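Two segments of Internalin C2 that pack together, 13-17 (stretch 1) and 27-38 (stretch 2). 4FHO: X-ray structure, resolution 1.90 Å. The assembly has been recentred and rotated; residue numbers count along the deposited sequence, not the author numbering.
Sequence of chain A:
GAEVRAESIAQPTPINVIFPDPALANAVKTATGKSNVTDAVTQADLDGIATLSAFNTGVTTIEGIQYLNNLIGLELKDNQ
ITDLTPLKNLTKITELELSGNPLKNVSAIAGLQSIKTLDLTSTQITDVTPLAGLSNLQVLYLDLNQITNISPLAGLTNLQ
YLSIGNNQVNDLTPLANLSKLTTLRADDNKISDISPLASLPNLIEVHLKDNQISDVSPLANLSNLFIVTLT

Stretch 1 13-17: TPINV
Stretch 2 27-38: AVKTATGKSNVT

The contact joins the start of one helix to the end of another and the loop that follows it, burying 350 Å² summed over both sides. In stretch 1, T13 (phi/psi -130/146) and P14 (-61/146) are extended; P14 occupies the N-cap position, and I15 (-59/-38) and N16 (-80/-2) begin the helix, whose first turn is marked by V17 N donating to P14 O at 3.1 Å. In stretch 2, the helix runs through A31, and G33 (69/17) ends it in a Schellman motif: K34 N reaches K29 O at 2.9 Å and G33 N reaches T30 O at 3.2 Å. The positive phi by itself favours glycine. K34 and N36 are then extended (-82/161 and -137/149), whereas V37 (-65/-22) and T38 (-75/-11) turn back to helical angles. Register is set by CA separations of 5.3 Å for P14 to T38 and 5.2 Å for I15 to V37.

One hydrogen bond crosses the interface, N16 N to V37 O, at 2.9 Å with an N-H...O angle of 136°. I15 N also lies 3.4 Å from V37 O, but its angle is too poor for a bond.

I15 supplies the largest covered area, 118 Å². Its CA-to-CB bond points toward stretch 2, and chi1 -64° (m) with chi2 161° (t) extends CD1 into a pocket formed by helix end and loop: CD1 lies 3.9 Å from K29 CA, 3.9 Å from T32 OG1, 3.9 Å from K34 CG and 4.1 Å from N36 O. Its CG2 meets V28 CG1 at 3.9 Å, an apolar contact made with V28 at chi1 175° (t). T32, at chi1 59° (p), places OG1 2.7 Å from V28 O, to which it donates; that carbonyl also accepts T32 N at 2.9 Å.

The lysines contribute through their inner portions. K34 starts toward stretch 1 and K29 sideways, but both ends lead away; K34 has chi1 to chi4 of -61°, -70°, 175° and 175°, and K29 has -178°, -148°, 80° and -165°, its chi2 lying between wells.

At the other margin, N16 adopts chi1 69° (p) and chi2 -10°, bringing ND2 to 3.8 Å from T38 CG2 and 4.2 Å from V37 CG2. V37 is m (-63°). P14, with a C-gamma exo ring, sets CB 3.7 Å from T38 O. N36, at chi1 -157° (t) and chi2 -60°, directs OD1 to T38 N (3.0 Å, 179°); T38, at chi1 55° (p), adds a weak bond from OG1 to the same N36 OD1 at 3.0 Å.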

# COMPACT_ATOMS: atom_id res chain seq x y z
N THR A 13 7.81 -8.68 28.87
CA THR A 13 6.34 -8.76 28.91
C THR A 13 5.90 -9.95 28.04
O THR A 13 6.57 -10.24 27.05
CB THR A 13 5.74 -7.46 28.34
OG1 THR A 13 6.26 -6.34 29.07
CG2 THR A 13 4.21 -7.45 28.44
N PRO A 14 4.80 -10.65 28.43
CA PRO A 14 4.30 -11.72 27.57
C PRO A 14 3.86 -11.22 26.19
O PRO A 14 3.36 -10.09 26.07
CB PRO A 14 3.10 -12.26 28.35
CG PRO A 14 3.44 -12.01 29.77
CD PRO A 14 4.15 -10.69 29.75
N ILE A 15 4.05 -12.04 25.16
CA ILE A 15 3.71 -11.66 23.78
C ILE A 15 2.21 -11.32 23.63
O ILE A 15 1.88 -10.36 22.90
CB ILE A 15 4.15 -12.75 22.74
CG1 ILE A 15 5.68 -12.89 22.70
CG2 ILE A 15 3.68 -12.41 21.33
CD1 ILE A 15 6.15 -14.20 22.10
N ASN A 16 1.34 -12.05 24.32
CA ASN A 16 -0.13 -11.78 24.24
C ASN A 16 -0.66 -10.60 25.09
O ASN A 16 -1.86 -10.34 25.07
CB ASN A 16 -0.96 -13.06 24.48
CG ASN A 16 -0.89 -13.60 25.91
OD1 ASN A 16 -0.10 -13.15 26.74
ND2 ASN A 16 -1.73 -14.57 26.19
N VAL A 17 0.23 -9.94 25.85
CA VAL A 17 -0.07 -8.66 26.53
C VAL A 17 0.24 -7.52 25.57
O VAL A 17 -0.61 -6.66 25.35
CB VAL A 17 0.78 -8.46 27.81
CG1 VAL A 17 0.64 -7.05 28.37
CG2 VAL A 17 0.41 -9.49 28.88
N ALA A 27 1.84 -14.64 15.20
CA ALA A 27 2.86 -14.26 14.21
C ALA A 27 4.16 -13.74 14.87
O ALA A 27 5.24 -14.07 14.40
CB ALA A 27 2.30 -13.26 13.20
N VAL A 28 4.05 -12.98 15.96
CA VAL A 28 5.24 -12.51 16.72
C VAL A 28 5.95 -13.66 17.44
O VAL A 28 7.18 -13.66 17.53
CB VAL A 28 4.88 -11.36 17.70
CG1 VAL A 28 6.07 -10.98 18.56
CG2 VAL A 28 4.37 -10.16 16.90
N LYS A 29 5.17 -14.60 17.97
CA LYS A 29 5.70 -15.84 18.56
C LYS A 29 6.59 -16.59 17.58
O LYS A 29 7.70 -17.00 17.95
CB LYS A 29 4.54 -16.73 19.04
CG LYS A 29 4.92 -18.04 19.73
CD LYS A 29 3.89 -19.14 19.47
CE LYS A 29 4.07 -19.78 18.10
NZ LYS A 29 2.88 -20.58 17.69
N THR A 30 6.13 -16.74 16.34
CA THR A 30 6.92 -17.40 15.29
C THR A 30 8.15 -16.58 14.88
O THR A 30 9.25 -17.13 14.79
CB THR A 30 6.05 -17.72 14.05
OG1 THR A 30 4.96 -18.55 14.47
CG2 THR A 30 6.85 -18.44 12.95
N ALA A 31 7.96 -15.28 14.67
CA ALA A 31 9.05 -14.36 14.28
C ALA A 31 10.17 -14.24 15.34
O ALA A 31 11.33 -14.06 14.97
CB ALA A 31 8.50 -12.99 13.93
N THR A 32 9.82 -14.36 16.63
CA THR A 32 10.79 -14.33 17.74
C THR A 32 11.32 -15.72 18.17
O THR A 32 12.13 -15.81 19.11
CB THR A 32 10.19 -13.62 18.98
OG1 THR A 32 9.01 -14.30 19.41
CG2 THR A 32 9.85 -12.17 18.66
N GLY A 33 10.88 -16.78 17.50
CA GLY A 33 11.28 -18.15 17.81
C GLY A 33 10.78 -18.72 19.13
O GLY A 33 11.29 -19.74 19.58
N LYS A 34 9.75 -18.12 19.74
CA LYS A 34 9.24 -18.58 21.04
C LYS A 34 8.28 -19.76 20.90
O LYS A 34 7.75 -20.02 19.82
CB LYS A 34 8.57 -17.42 21.80
CG LYS A 34 9.50 -16.25 22.11
CD LYS A 34 10.55 -16.59 23.17
CE LYS A 34 11.53 -15.45 23.38
NZ LYS A 34 12.50 -15.73 24.48
N SER A 35 8.08 -20.47 22.01
CA SER A 35 7.23 -21.68 22.06
C SER A 35 5.73 -21.36 22.16
O SER A 35 4.93 -22.02 21.50
CB SER A 35 7.62 -22.58 23.23
OG SER A 35 8.96 -22.99 23.09
N ASN A 36 5.38 -20.37 22.98
CA ASN A 36 4.00 -20.02 23.33
C ASN A 36 3.78 -18.49 23.31
O ASN A 36 4.71 -17.74 23.61
CB ASN A 36 3.67 -20.58 24.73
CG ASN A 36 2.18 -20.77 24.96
OD1 ASN A 36 1.39 -19.83 24.90
ND2 ASN A 36 1.78 -22.01 25.26
N VAL A 37 2.56 -18.06 22.98
CA VAL A 37 2.17 -16.62 23.04
C VAL A 37 2.17 -16.05 24.47
O VAL A 37 2.25 -14.83 24.64
CB VAL A 37 0.78 -16.34 22.42
CG1 VAL A 37 0.77 -16.66 20.93
CG2 VAL A 37 -0.31 -17.10 23.17
N THR A 38 2.06 -16.92 25.49
CA THR A 38 2.25 -16.53 26.89
C THR A 38 3.72 -16.32 27.29
O THR A 38 3.96 -15.81 28.39
CB THR A 38 1.62 -17.56 27.87
OG1 THR A 38 2.13 -18.87 27.61
CG2 THR A 38 0.11 -17.58 27.73